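Local atomic coordinates of lovastatin nonaketide synthase, polyketide synthase component (Aspergillus terreus, PDB entry 7CPX), a protein that assembles dihydromonacolin L, the nonaketide precursor of lovastatin, from nine malonyl-CoA units as an iterative homodimeric synthase that works together with LovC. Residues A[1903-1908]-A[1922-1927]; A[7-11]-A[192-196]; A[798-803]-A[825-831]; A[1434-1440]-A[1462-1466]; A[2028-2032]-A[2048-2053]. The protein carries 2 engineered substitutions. One frame throughout, in Å; residues are numbered along the deposited sequence.

Each of the five contacts closes before the next begins, in the chain order 2, 3, 4, 1, 5, and each belongs to a different sheet or its flanking helices. Contact 2 lies in the ketosynthase and contact 3 in the malonyl transacylase, their centres about 60 Å apart. Contact 4 opens the parallel core of the methyltransferase, with its centre about 149 Å from that of contact 3. Contacts 1 and 5 are the closest pair, centres about 37 Å apart, yet one is in a curled mixed sheet and the other in a five-stranded parallel sheet. None touches another, as expected of local contacts within separately folded units strung along one long polypeptide.

Contact 1 (A[1903-1908]-A[1922-1927])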
# COMPACT_ATOMS: atom_id res chain seq x y z
N VAL A 1903 52.65 -30.23 -28.63
CA VAL A 1903 53.38 -29.81 -27.43
C VAL A 1903 52.39 -29.24 -26.42
O VAL A 1903 51.69 -28.27 -26.74
CB VAL A 1903 54.47 -28.79 -27.78
CG1 VAL A 1903 55.19 -28.33 -26.52
CG2 VAL A 1903 55.44 -29.37 -28.79
N PRO A 1904 52.28 -29.80 -25.22
CA PRO A 1904 51.43 -29.16 -24.20
C PRO A 1904 52.02 -27.84 -23.75
O PRO A 1904 53.23 -27.68 -23.62
CB PRO A 1904 51.41 -30.19 -23.06
CG PRO A 1904 51.81 -31.48 -23.69
CD PRO A 1904 52.77 -31.11 -24.77
N VAL A 1905 51.13 -26.87 -23.49
CA VAL A 1905 51.53 -25.55 -23.03
C VAL A 1905 50.40 -24.96 -22.20
O VAL A 1905 49.26 -25.44 -22.24
CB VAL A 1905 51.87 -24.59 -24.19
CG1 VAL A 1905 52.97 -25.17 -25.07
CG2 VAL A 1905 50.63 -24.28 -25.01
N VAL A 1906 50.73 -23.93 -21.44
CA VAL A 1906 49.77 -23.17 -20.64
C VAL A 1906 49.96 -21.70 -20.97
O VAL A 1906 51.09 -21.20 -21.00
CB VAL A 1906 49.97 -23.41 -19.13
CG1 VAL A 1906 49.02 -22.54 -18.33
CG2 VAL A 1906 49.75 -24.88 -18.80
N ALA A 1907 48.85 -21.00 -21.22
CA ALA A 1907 48.90 -19.63 -21.70
C ALA A 1907 47.78 -18.81 -21.07
O ALA A 1907 46.89 -19.33 -20.40
CB ALA A 1907 48.79 -19.58 -23.23
N LEU A 1908 47.86 -17.50 -21.29
CA LEU A 1908 46.88 -16.53 -20.82
C LEU A 1908 46.10 -16.04 -22.04
O LEU A 1908 46.43 -15.02 -22.64
CB LEU A 1908 47.56 -15.38 -20.08
CG LEU A 1908 47.91 -15.62 -18.61
CD1 LEU A 1908 48.57 -16.98 -18.42
CD2 LEU A 1908 48.83 -14.52 -18.11
N TYR A 1922 52.48 -14.59 -23.65
CA TYR A 1922 51.49 -15.04 -22.69
C TYR A 1922 51.40 -16.56 -22.64
O TYR A 1922 50.35 -17.11 -22.27
CB TYR A 1922 50.13 -14.44 -23.01
CG TYR A 1922 50.11 -12.93 -23.06
CD1 TYR A 1922 49.93 -12.18 -21.91
CD2 TYR A 1922 50.26 -12.26 -24.26
CE1 TYR A 1922 49.91 -10.80 -21.95
CE2 TYR A 1922 50.24 -10.88 -24.31
CZ TYR A 1922 50.06 -10.15 -23.16
OH TYR A 1922 50.05 -8.78 -23.21
N ILE A 1923 52.47 -17.26 -23.01
CA ILE A 1923 52.47 -18.71 -23.11
C ILE A 1923 53.63 -19.26 -22.30
O ILE A 1923 54.76 -18.77 -22.41
CB ILE A 1923 52.56 -19.18 -24.57
CG1 ILE A 1923 51.51 -18.47 -25.43
CG2 ILE A 1923 52.38 -20.69 -24.65
CD1 ILE A 1923 51.53 -18.89 -26.88
N TYR A 1924 53.36 -20.29 -21.50
CA TYR A 1924 54.39 -21.08 -20.84
C TYR A 1924 54.53 -22.38 -21.62
O TYR A 1924 53.65 -23.24 -21.56
CB TYR A 1924 54.03 -21.33 -19.38
CG TYR A 1924 55.11 -22.03 -18.60
CD1 TYR A 1924 56.27 -21.36 -18.22
CD2 TYR A 1924 54.99 -23.36 -18.23
CE1 TYR A 1924 57.26 -21.99 -17.51
CE2 TYR A 1924 55.98 -24.00 -17.51
CZ TYR A 1924 57.12 -23.31 -17.16
OH TYR A 1924 58.11 -23.94 -16.44
N THR A 1925 55.64 -22.52 -22.34
CA THR A 1925 55.77 -23.55 -23.36
C THR A 1925 56.26 -24.89 -22.83
O THR A 1925 56.24 -25.87 -23.58
CB THR A 1925 56.72 -23.07 -24.46
OG1 THR A 1925 58.02 -22.83 -23.91
CG2 THR A 1925 56.21 -21.79 -25.11
N GLU A 1926 56.70 -24.96 -21.58
CA GLU A 1926 57.23 -26.21 -21.06
C GLU A 1926 56.13 -27.25 -20.94
O GLU A 1926 55.02 -26.96 -20.48
CB GLU A 1926 57.90 -25.99 -19.70
CG GLU A 1926 58.64 -27.21 -19.18
CD GLU A 1926 59.30 -26.96 -17.84
OE1 GLU A 1926 59.17 -25.83 -17.31
OE2 GLU A 1926 59.95 -27.88 -17.31
N ALA A 1927 56.44 -28.48 -21.35
CA ALA A 1927 55.49 -29.59 -21.27
C ALA A 1927 55.72 -30.38 -19.98
O ALA A 1927 56.04 -31.57 -19.99
CB ALA A 1927 55.62 -30.49 -22.50
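Val1906 and Tyr1924 form an antiparallel hydrogen-bonded pair, linked in both directions. Val1906 N donates a hydrogen bond to Tyr1924 O at 3.0 Å with an almost straight N-H...O angle of 173°, and Tyr1924 N returns a bond to Val1906 O. Two residues further on, Leu1908 N donates to Tyr1922 O at 2.7 Å. Between these bonds sits the non-hydrogen-bonded pair Ala1907 and Ile1923, whose CA atoms are 3.9 Å apart.

The pairing adds the short strand 1923-1924 to the flank of strand 1901-1909, whose other edge bonds to strand 1887-1898 through Val1903, Val1905 and Ala1907. Together they belong to a curled mixed sheet.

Among the apolar contacts, Ala1907 CB meets Ile1923 CG1 at 3.7 Å on the face that also receives Ile1871. Val1905 and Ile1923 meet at a slant, with Val1905 CB 4.0 Å from Ile1923 CG2. Beyond the paired region Pro1904 CD rests on Ala1927 CB at 3.7 Å, and Val1905 CG1 reaches Thr1925 CA at the same separation.

Tyr1924 lies on the other face, with Val1906. It has CG opposite its backbone N (chi1 -175°), which carries the ring away from strand 1901-1909 to Trp2088 and Val2092 of helix 2085-2095. Nearby, Glu1926 OE1 forms a salt bridge with Arg2096, whose side chain also touches Tyr1924.

Contact 2 (A[7-11]-A[192-196])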
# COMPACT_ATOMS: atom_id res chain seq x y z
N PRO A 7 -64.10 9.60 3.22
CA PRO A 7 -64.25 8.14 3.35
C PRO A 7 -63.27 7.54 4.34
O PRO A 7 -63.68 6.89 5.31
CB PRO A 7 -63.99 7.64 1.92
CG PRO A 7 -64.29 8.79 1.04
CD PRO A 7 -63.89 10.01 1.82
N ASN A 8 -61.98 7.76 4.11
CA ASN A 8 -60.95 7.39 5.06
C ASN A 8 -60.65 8.58 5.95
O ASN A 8 -60.56 9.72 5.47
CB ASN A 8 -59.68 6.92 4.35
CG ASN A 8 -59.91 5.66 3.53
OD1 ASN A 8 -59.74 5.66 2.31
ND2 ASN A 8 -60.28 4.58 4.20
N GLU A 9 -60.51 8.33 7.24
CA GLU A 9 -60.34 9.42 8.19
C GLU A 9 -59.13 10.26 7.80
O GLU A 9 -58.03 9.71 7.65
CB GLU A 9 -60.19 8.90 9.61
CG GLU A 9 -60.06 9.99 10.65
CD GLU A 9 -60.35 9.50 12.05
OE1 GLU A 9 -60.54 8.27 12.23
OE2 GLU A 9 -60.39 10.33 12.98
N PRO A 10 -59.27 11.57 7.62
CA PRO A 10 -58.14 12.37 7.15
C PRO A 10 -57.06 12.53 8.21
O PRO A 10 -57.28 13.15 9.25
CB PRO A 10 -58.78 13.72 6.81
CG PRO A 10 -59.95 13.80 7.72
CD PRO A 10 -60.47 12.40 7.83
N ILE A 11 -55.88 11.96 7.94
CA ILE A 11 -54.77 12.16 8.85
C ILE A 11 -54.42 13.65 8.85
O ILE A 11 -54.81 14.41 7.96
CB ILE A 11 -53.57 11.29 8.44
CG1 ILE A 11 -53.99 9.82 8.40
CG2 ILE A 11 -52.42 11.48 9.39
CD1 ILE A 11 -54.63 9.32 9.69
N VAL A 192 -50.06 6.84 7.86
CA VAL A 192 -51.48 7.14 7.68
C VAL A 192 -52.29 5.88 7.95
O VAL A 192 -53.24 5.89 8.74
CB VAL A 192 -51.74 7.69 6.27
CG1 VAL A 192 -53.21 7.61 5.92
CG2 VAL A 192 -51.24 9.12 6.17
N GLN A 193 -51.90 4.77 7.32
CA GLN A 193 -52.60 3.52 7.56
C GLN A 193 -52.56 3.17 9.04
O GLN A 193 -53.59 2.85 9.65
CB GLN A 193 -51.99 2.40 6.72
CG GLN A 193 -52.05 2.65 5.22
CD GLN A 193 -53.48 2.73 4.70
OE1 GLN A 193 -53.84 3.68 4.00
NE2 GLN A 193 -54.29 1.74 5.03
N GLN A 194 -51.38 3.27 9.65
CA GLN A 194 -51.26 2.95 11.07
C GLN A 194 -52.14 3.86 11.91
O GLN A 194 -52.60 3.46 12.99
CB GLN A 194 -49.80 3.06 11.51
CG GLN A 194 -49.56 2.72 12.97
CD GLN A 194 -49.99 1.31 13.32
OE1 GLN A 194 -50.14 0.46 12.45
NE2 GLN A 194 -50.20 1.06 14.61
N LEU A 195 -52.39 5.08 11.44
CA LEU A 195 -53.25 5.99 12.18
C LEU A 195 -54.72 5.70 11.92
O LEU A 195 -55.57 5.98 12.77
CB LEU A 195 -52.92 7.44 11.82
CG LEU A 195 -51.54 7.90 12.28
CD1 LEU A 195 -51.20 9.22 11.65
CD2 LEU A 195 -51.49 8.02 13.79
N ARG A 196 -55.05 5.14 10.75
CA ARG A 196 -56.43 4.84 10.43
C ARG A 196 -56.91 3.54 11.06
O ARG A 196 -58.12 3.30 11.11
CB ARG A 196 -56.61 4.80 8.92
CG ARG A 196 -56.56 6.17 8.27
CD ARG A 196 -56.45 6.08 6.76
NE ARG A 196 -56.64 7.39 6.14
CZ ARG A 196 -56.45 7.64 4.85
NH1 ARG A 196 -56.03 6.70 4.02
NH2 ARG A 196 -56.68 8.86 4.39
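The loop 7-11 passes beside the last turn of helix 183-196, its CA atoms coming to 6.4 Å between Glu9 and Arg196 and to 6.1 Å between Ile11 and Val192. Both pieces belong to the thiolase fold of the ketosynthase. Ile11 starts strand 11-19 of the large mixed sheet, and the helix is the one that begins just after Cys181, the predicted nucleophile; the contact is at its far end.

Ile11 supplies the apolar half by splitting its branches over two helix residues one turn apart. Its CG1 faces the methyls of Val192, with CG1 of Ile11 3.4 Å from CG1 of Val192. CD1 continues to the root of Leu195, while Ile11 CG2 meets Leu195 CD1, likewise at 3.4 Å. Leu253 and Thr255 of strand 247-255 touch both Ile11 and Leu195, closing this packing from the sheet side.

Arg196 supplies the polar half. Its chain is extended from CG to NE, which brings the guanidinium alongside the loop and between two aliphatic groups: Val192 CG1 lies over one face near the rim, and Asn8 CB lies over the centre of the opposite face. The Asn8 amide is turned only 30° from the guanidinium plane. A salt bridge from Arg196 NH2 to Glu272 of strand 268-277 fixes the far end. At the guanidinium edge, and only slightly out of its plane, Arg196 NE donates to Glu9 O at 3.1 Å with an N-H...O angle of 165°.

Contact 3 (A[798-803]-A[825-831]); sequences YSSVDA and PVLFSHA
The imidazole of His830 meets Ala803 obliquely, its CD2 being 3.6 Å from Ala803 O. The other two rings lead out of the contact: Tyr798 carries its OH to Thr838, and Phe828 points to Val652 and Cys858, where it touches residues of the GHSSG sequence that fits a nucleophile elbow.

One backbone bond joins the segments. Leu827 N, at the N-cap position of helix 828-838, donates to Ser800 O at 2.8 Å with an N-H...O angle of 155°, approaching from above the carbonyl plane, not along a lone pair. The loop supplying this carbonyl is itself shaped by an ST motif, in which Ser799 OG accepts from Asp802 N at 3.2 Å; Tyr817 OH also bonds to Ser799 OG.

In the malonyl transacylase domain this joins the loop leaving edge strand 797-798 of the five-stranded parallel sheet to the start of helix 828-838.

Around Ser800 the packing is close. Ser800 OG sits between its own backbone N and carbonyl carbon (chi1 74°) and bonds to Val653 O, while Ser800 CB abuts Ala831 CB at 3.4 Å, the same separation as from Ser799 O to Ala831 CB. Further along the loop the Val801 and Val826 side chains meet at a slant, CG2 of Val801 3.8 Å from CG2 of Val826, and Ala803 CB touches Leu827 CD2 at 3.8 Å.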
# COMPACT_ATOMS: atom_id res chain seq x y z
N TYR A 798 -56.31 19.41 59.25
CA TYR A 798 -55.92 19.28 60.65
C TYR A 798 -56.01 20.64 61.32
O TYR A 798 -55.36 21.59 60.88
CB TYR A 798 -54.51 18.71 60.77
CG TYR A 798 -54.34 17.35 60.14
CD1 TYR A 798 -54.06 17.23 58.78
CD2 TYR A 798 -54.46 16.19 60.89
CE1 TYR A 798 -53.91 15.98 58.20
CE2 TYR A 798 -54.31 14.95 60.32
CZ TYR A 798 -54.03 14.85 58.97
OH TYR A 798 -53.88 13.61 58.40
N SER A 799 -56.82 20.72 62.38
CA SER A 799 -56.90 21.94 63.16
C SER A 799 -55.66 22.10 64.04
O SER A 799 -54.98 21.13 64.39
CB SER A 799 -58.15 21.93 64.04
OG SER A 799 -58.17 23.05 64.91
N SER A 800 -55.36 23.35 64.39
CA SER A 800 -54.24 23.68 65.26
C SER A 800 -54.73 24.57 66.39
O SER A 800 -54.19 24.53 67.50
CB SER A 800 -53.14 24.39 64.47
OG SER A 800 -53.50 25.72 64.16
N VAL A 801 -55.76 25.38 66.12
CA VAL A 801 -56.43 26.12 67.18
C VAL A 801 -56.90 25.17 68.26
O VAL A 801 -56.68 25.38 69.46
CB VAL A 801 -57.59 26.95 66.59
CG1 VAL A 801 -58.64 27.23 67.65
CG2 VAL A 801 -57.06 28.24 65.99
N ASP A 802 -57.57 24.09 67.84
CA ASP A 802 -57.84 22.95 68.70
C ASP A 802 -56.75 21.92 68.43
O ASP A 802 -56.56 21.50 67.28
CB ASP A 802 -59.22 22.37 68.43
CG ASP A 802 -59.54 21.18 69.32
OD1 ASP A 802 -59.81 21.39 70.52
OD2 ASP A 802 -59.51 20.04 68.82
N ALA A 803 -56.04 21.51 69.48
CA ALA A 803 -54.80 20.77 69.29
C ALA A 803 -55.03 19.49 68.49
O ALA A 803 -54.39 19.26 67.45
CB ALA A 803 -54.17 20.45 70.65
N PRO A 825 -55.25 28.97 72.45
CA PRO A 825 -53.91 29.03 71.87
C PRO A 825 -53.79 28.11 70.66
O PRO A 825 -54.48 27.09 70.57
CB PRO A 825 -53.00 28.58 73.02
CG PRO A 825 -53.89 27.75 73.89
CD PRO A 825 -55.25 28.37 73.79
N VAL A 826 -52.91 28.47 69.74
CA VAL A 826 -52.76 27.77 68.47
C VAL A 826 -51.51 26.90 68.55
O VAL A 826 -50.40 27.40 68.73
CB VAL A 826 -52.66 28.76 67.30
CG1 VAL A 826 -52.62 28.00 65.98
CG2 VAL A 826 -53.83 29.73 67.32
N LEU A 827 -51.71 25.59 68.42
CA LEU A 827 -50.60 24.64 68.33
C LEU A 827 -50.30 24.31 66.87
O LEU A 827 -50.47 23.19 66.39
CB LEU A 827 -50.91 23.38 69.13
CG LEU A 827 -50.84 23.51 70.65
CD1 LEU A 827 -51.97 24.39 71.18
CD2 LEU A 827 -50.88 22.14 71.31
N PHE A 828 -49.84 25.34 66.15
CA PHE A 828 -49.55 25.18 64.73
C PHE A 828 -48.50 24.11 64.50
O PHE A 828 -48.59 23.33 63.54
CB PHE A 828 -49.09 26.52 64.15
CG PHE A 828 -48.60 26.43 62.73
CD1 PHE A 828 -49.49 26.39 61.68
CD2 PHE A 828 -47.24 26.39 62.46
CE1 PHE A 828 -49.04 26.30 60.38
CE2 PHE A 828 -46.79 26.31 61.16
CZ PHE A 828 -47.69 26.27 60.12
N SER A 829 -47.48 24.05 65.37
CA SER A 829 -46.45 23.03 65.22
C SER A 829 -47.04 21.63 65.34
O SER A 829 -46.68 20.73 64.57
CB SER A 829 -45.37 23.24 66.28
OG SER A 829 -44.30 22.32 66.10
N HIS A 830 -47.95 21.42 66.29
CA HIS A 830 -48.56 20.11 66.46
C HIS A 830 -49.39 19.72 65.24
O HIS A 830 -49.36 18.57 64.80
CB HIS A 830 -49.41 20.08 67.73
CG HIS A 830 -49.87 18.71 68.12
ND1 HIS A 830 -49.02 17.63 68.15
CD2 HIS A 830 -51.09 18.25 68.49
CE1 HIS A 830 -49.70 16.56 68.53
NE2 HIS A 830 -50.95 16.91 68.74
N ALA A 831 -50.15 20.68 64.69
CA ALA A 831 -50.95 20.38 63.51
C ALA A 831 -50.06 20.05 62.32
O ALA A 831 -50.36 19.13 61.54
CB ALA A 831 -51.86 21.57 63.18

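Contact 4 (A[1434-1440]-A[1462-1466])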
# COMPACT_ATOMS: atom_id res chain seq x y z
N ALA A 1434 16.37 -32.33 -57.83
CA ALA A 1434 15.67 -31.21 -57.23
C ALA A 1434 16.43 -29.91 -57.43
O ALA A 1434 15.82 -28.84 -57.52
CB ALA A 1434 15.45 -31.46 -55.74
N HIS A 1435 17.76 -29.97 -57.50
CA HIS A 1435 18.53 -28.79 -57.85
C HIS A 1435 18.22 -28.34 -59.26
O HIS A 1435 17.87 -27.17 -59.49
CB HIS A 1435 20.03 -29.08 -57.70
CG HIS A 1435 20.90 -28.10 -58.41
ND1 HIS A 1435 21.42 -26.98 -57.79
CD2 HIS A 1435 21.34 -28.06 -59.69
CE1 HIS A 1435 22.15 -26.30 -58.66
NE2 HIS A 1435 22.11 -26.93 -59.82
N ARG A 1436 18.32 -29.25 -60.23
CA ARG A 1436 18.06 -28.87 -61.61
C ARG A 1436 16.60 -28.49 -61.81
O ARG A 1436 16.30 -27.46 -62.43
CB ARG A 1436 18.46 -30.01 -62.55
CG ARG A 1436 18.33 -29.65 -64.02
CD ARG A 1436 16.99 -30.06 -64.58
NE ARG A 1436 16.43 -29.08 -65.50
CZ ARG A 1436 16.68 -29.05 -66.81
NH1 ARG A 1436 17.50 -29.91 -67.38
NH2 ARG A 1436 16.09 -28.13 -67.55
N TYR A 1437 15.68 -29.30 -61.29
CA TYR A 1437 14.25 -28.97 -61.28
C TYR A 1437 13.90 -28.57 -59.86
O TYR A 1437 13.87 -29.42 -58.96
CB TYR A 1437 13.39 -30.15 -61.73
CG TYR A 1437 13.85 -30.83 -63.00
CD1 TYR A 1437 13.54 -30.32 -64.25
CD2 TYR A 1437 14.57 -32.02 -62.94
CE1 TYR A 1437 13.94 -30.95 -65.40
CE2 TYR A 1437 14.98 -32.66 -64.09
CZ TYR A 1437 14.67 -32.12 -65.32
OH TYR A 1437 15.08 -32.76 -66.47
N GLN A 1438 13.62 -27.29 -59.65
CA GLN A 1438 13.24 -26.80 -58.33
C GLN A 1438 11.73 -26.78 -58.19
O GLN A 1438 10.98 -26.86 -59.17
CB GLN A 1438 13.80 -25.40 -58.10
CG GLN A 1438 15.32 -25.32 -58.11
CD GLN A 1438 15.92 -25.48 -56.73
OE1 GLN A 1438 16.36 -24.51 -56.11
NE2 GLN A 1438 15.95 -26.71 -56.23
N SER A 1439 11.28 -26.66 -56.94
CA SER A 1439 9.85 -26.60 -56.64
C SER A 1439 9.12 -27.81 -57.22
O SER A 1439 8.01 -27.71 -57.73
CB SER A 1439 9.24 -25.30 -57.14
OG SER A 1439 9.75 -24.18 -56.43
N MET A 1440 9.77 -28.97 -57.15
CA MET A 1440 9.17 -30.20 -57.65
C MET A 1440 8.08 -30.68 -56.70
O MET A 1440 8.24 -30.60 -55.48
CB MET A 1440 10.23 -31.29 -57.80
CG MET A 1440 11.48 -30.85 -58.51
SD MET A 1440 12.56 -32.25 -58.87
CE MET A 1440 11.69 -32.99 -60.25
N LEU A 1462 16.92 -28.57 -50.51
CA LEU A 1462 16.47 -29.12 -51.78
C LEU A 1462 15.09 -28.56 -52.12
O LEU A 1462 14.26 -28.32 -51.24
CB LEU A 1462 16.45 -30.65 -51.74
CG LEU A 1462 15.22 -31.36 -51.17
CD1 LEU A 1462 14.17 -31.62 -52.24
CD2 LEU A 1462 15.64 -32.67 -50.52
N GLY A 1463 14.86 -28.35 -53.41
CA GLY A 1463 13.69 -27.63 -53.87
C GLY A 1463 12.42 -28.45 -53.98
O GLY A 1463 12.02 -28.83 -55.08
N PHE A 1464 11.78 -28.73 -52.85
CA PHE A 1464 10.51 -29.43 -52.82
C PHE A 1464 9.38 -28.41 -52.70
O PHE A 1464 9.30 -27.68 -51.70
CB PHE A 1464 10.45 -30.44 -51.67
CG PHE A 1464 10.92 -29.90 -50.35
CD1 PHE A 1464 10.06 -29.20 -49.52
CD2 PHE A 1464 12.22 -30.10 -49.93
CE1 PHE A 1464 10.49 -28.71 -48.30
CE2 PHE A 1464 12.66 -29.61 -48.72
CZ PHE A 1464 11.80 -28.91 -47.91
N ASN A 1465 8.53 -28.35 -53.72
CA ASN A 1465 7.32 -27.54 -53.63
C ASN A 1465 6.25 -28.24 -52.81
O ASN A 1465 5.46 -27.58 -52.12
CB ASN A 1465 6.79 -27.23 -55.03
CG ASN A 1465 5.48 -26.47 -55.00
OD1 ASN A 1465 5.47 -25.24 -54.94
ND2 ASN A 1465 4.37 -27.19 -55.06
N SER A 1466 6.20 -29.57 -52.88
CA SER A 1466 5.27 -30.36 -52.09
C SER A 1466 5.77 -31.80 -52.06
O SER A 1466 6.02 -32.39 -53.11
CB SER A 1466 3.85 -30.30 -52.67
OG SER A 1466 3.80 -30.87 -53.96
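Met1440 is bonded through both its backbone N and its O to the segment 1462-1466. Its N donates to Gly1463 O at 3.1 Å, and Met1440 O accepts from Asn1465 N at 2.9 Å, the donor standing 42° out of the carbonyl plane. A longer, weak bond from Ser1466 N reaches the same Met1440 O. These bonds flank the parallel bridge between Met1440 and Phe1464, whose side chains lie on one face of the sheet.

Two side chains of the second segment are tied to the first strand as well: Asn1465 ND2 and Ser1466 OG both bond to OD1 of Asp1441, next to Met1440. Gly1463 is the centre of an inverse gamma turn, closed by Phe1464 N donating to Leu1462 O at 3.0 Å. Against Gly1463, Gln1438 is bent at chi2 (-92°), which folds its amide back until NE2 rests 3.4 Å from Gly1463 CA.

Packing adds to these bonds. Ala1434 CB, in the last turns of helix 1420-1436, meets Leu1462 CD1 at 3.7 Å, and Ser1439 CB touches Asn1465 CB at 3.8 Å, although the serine side chain as a whole points away. The Met1440 side chain leads off to Leu1514.

Strands 1440-1445 and 1464-1469 lie side by side in a parallel core ordered 1542-1547, 1512-1518, 1440-1445, 1464-1469, 1491-1493, consistent with the Rossmann-like fold of class I methyltransferases, in which a glycine-rich turn follows the first strand.

Contact 5 (A[2028-2032]-A[2048-2053]); sequences GVQAL and MMKVLM
Leu2032 carries most of this contact, packing its methyls against Met2048 and Met2049 of helix 2041-2051 and its CB against Leu2052 just beyond. Strand 2031-2034, that helix and strand 2057-2059 make a beta-alpha-beta unit of a five-stranded parallel sheet with strand order 3-2-1-4-5, a Rossmann-like topology, and the contact packs the helix back on the strand that precedes it.

Leu2032 has its CG trans to the backbone N (chi1 177°), an extended start that carries both methyls out to the helix. Its CD1 approaches Met2048 SD at 3.6 Å. Met2048 runs straight out beyond CG and crosses the leucine at about a right angle, presenting its sulfur and not its end methyl. Met2049 behaves differently: bends at chi2 (-71°) and chi3 (86°) curl the chain back, so that its CE lies 3.5 Å from Leu2032 CD2 and 3.7 Å from Leu2032 CB. Leu2052 spreads its methyls over two residues, with CD1 4.0 Å from Leu2032 CB and CD2 4.2 Å from Val2029 CB. Val2029 also touches Leu1966 of the adjoining strand 1964-1968.

Gln2030 and Met2053 lie alongside each other and point the same way. The amide oxygen of Gln2030 accepts from the backbone N of both Asp1963 and Ser1964, which fixes that end of the chain. Met2053 is extended through CG and bends only at its last torsion, bringing Met2053 CE to 3.8 Å from Gln2030 CG.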
# COMPACT_ATOMS: atom_id res chain seq x y z
N GLY A 2028 47.33 -4.76 11.40
CA GLY A 2028 48.38 -4.39 10.48
C GLY A 2028 48.00 -4.45 9.01
O GLY A 2028 48.80 -4.03 8.16
N VAL A 2029 46.81 -4.95 8.70
CA VAL A 2029 46.39 -5.09 7.31
C VAL A 2029 46.22 -3.71 6.69
O VAL A 2029 45.62 -2.81 7.28
CB VAL A 2029 45.09 -5.90 7.22
CG1 VAL A 2029 44.50 -5.79 5.83
CG2 VAL A 2029 45.35 -7.35 7.59
N GLN A 2030 46.76 -3.55 5.48
CA GLN A 2030 46.63 -2.31 4.72
C GLN A 2030 45.78 -2.48 3.47
O GLN A 2030 45.35 -1.47 2.90
CB GLN A 2030 48.01 -1.78 4.33
CG GLN A 2030 48.86 -1.33 5.50
CD GLN A 2030 50.34 -1.56 5.28
OE1 GLN A 2030 50.74 -2.59 4.74
NE2 GLN A 2030 51.16 -0.60 5.69
N ALA A 2031 45.53 -3.71 3.03
CA ALA A 2031 44.71 -3.96 1.85
C ALA A 2031 43.82 -5.17 2.10
O ALA A 2031 44.18 -6.09 2.84
CB ALA A 2031 45.58 -4.19 0.61
N LEU A 2032 42.65 -5.15 1.46
CA LEU A 2032 41.69 -6.24 1.53
C LEU A 2032 41.43 -6.76 0.13
O LEU A 2032 41.18 -5.98 -0.80
CB LEU A 2032 40.38 -5.77 2.17
CG LEU A 2032 39.26 -6.82 2.22
CD1 LEU A 2032 39.69 -8.03 3.02
CD2 LEU A 2032 37.99 -6.22 2.80
N MET A 2048 34.45 -4.99 7.11
CA MET A 2048 35.90 -4.96 7.21
C MET A 2048 36.43 -3.57 6.91
O MET A 2048 37.32 -3.07 7.61
CB MET A 2048 36.51 -5.99 6.25
CG MET A 2048 36.28 -7.43 6.65
SD MET A 2048 37.20 -8.58 5.61
CE MET A 2048 37.03 -10.10 6.55
N MET A 2049 35.88 -2.91 5.89
CA MET A 2049 36.32 -1.56 5.56
C MET A 2049 36.09 -0.60 6.73
O MET A 2049 36.76 0.44 6.80
CB MET A 2049 35.59 -1.05 4.32
CG MET A 2049 35.89 -1.84 3.05
SD MET A 2049 37.55 -1.56 2.41
CE MET A 2049 38.50 -2.77 3.32
N LYS A 2050 35.17 -0.93 7.64
CA LYS A 2050 34.96 -0.09 8.81
C LYS A 2050 35.97 -0.39 9.91
O LYS A 2050 36.30 0.51 10.69
CB LYS A 2050 33.54 -0.28 9.34
CG LYS A 2050 32.46 0.22 8.41
CD LYS A 2050 31.09 0.13 9.06
CE LYS A 2050 30.00 0.69 8.17
NZ LYS A 2050 28.67 0.66 8.84
N VAL A 2051 36.46 -1.62 10.00
CA VAL A 2051 37.34 -2.01 11.10
C VAL A 2051 38.80 -1.93 10.69
O VAL A 2051 39.66 -1.61 11.51
CB VAL A 2051 36.98 -3.42 11.59
CG1 VAL A 2051 35.48 -3.53 11.85
CG2 VAL A 2051 37.43 -4.47 10.59
N LEU A 2052 39.11 -2.21 9.43
CA LEU A 2052 40.49 -2.19 8.97
C LEU A 2052 41.02 -0.76 8.95
O LEU A 2052 40.33 0.20 9.31
CB LEU A 2052 40.59 -2.83 7.58
CG LEU A 2052 40.22 -4.32 7.52
CD1 LEU A 2052 40.28 -4.82 6.08
CD2 LEU A 2052 41.15 -5.14 8.40
N MET A 2053 42.27 -0.62 8.53
CA MET A 2053 42.91 0.68 8.52
C MET A 2053 42.11 1.63 7.63
O MET A 2053 41.65 1.24 6.55
CB MET A 2053 44.35 0.57 8.02
CG MET A 2053 45.10 1.89 7.96
SD MET A 2053 46.77 1.72 7.30
CE MET A 2053 47.51 0.63 8.52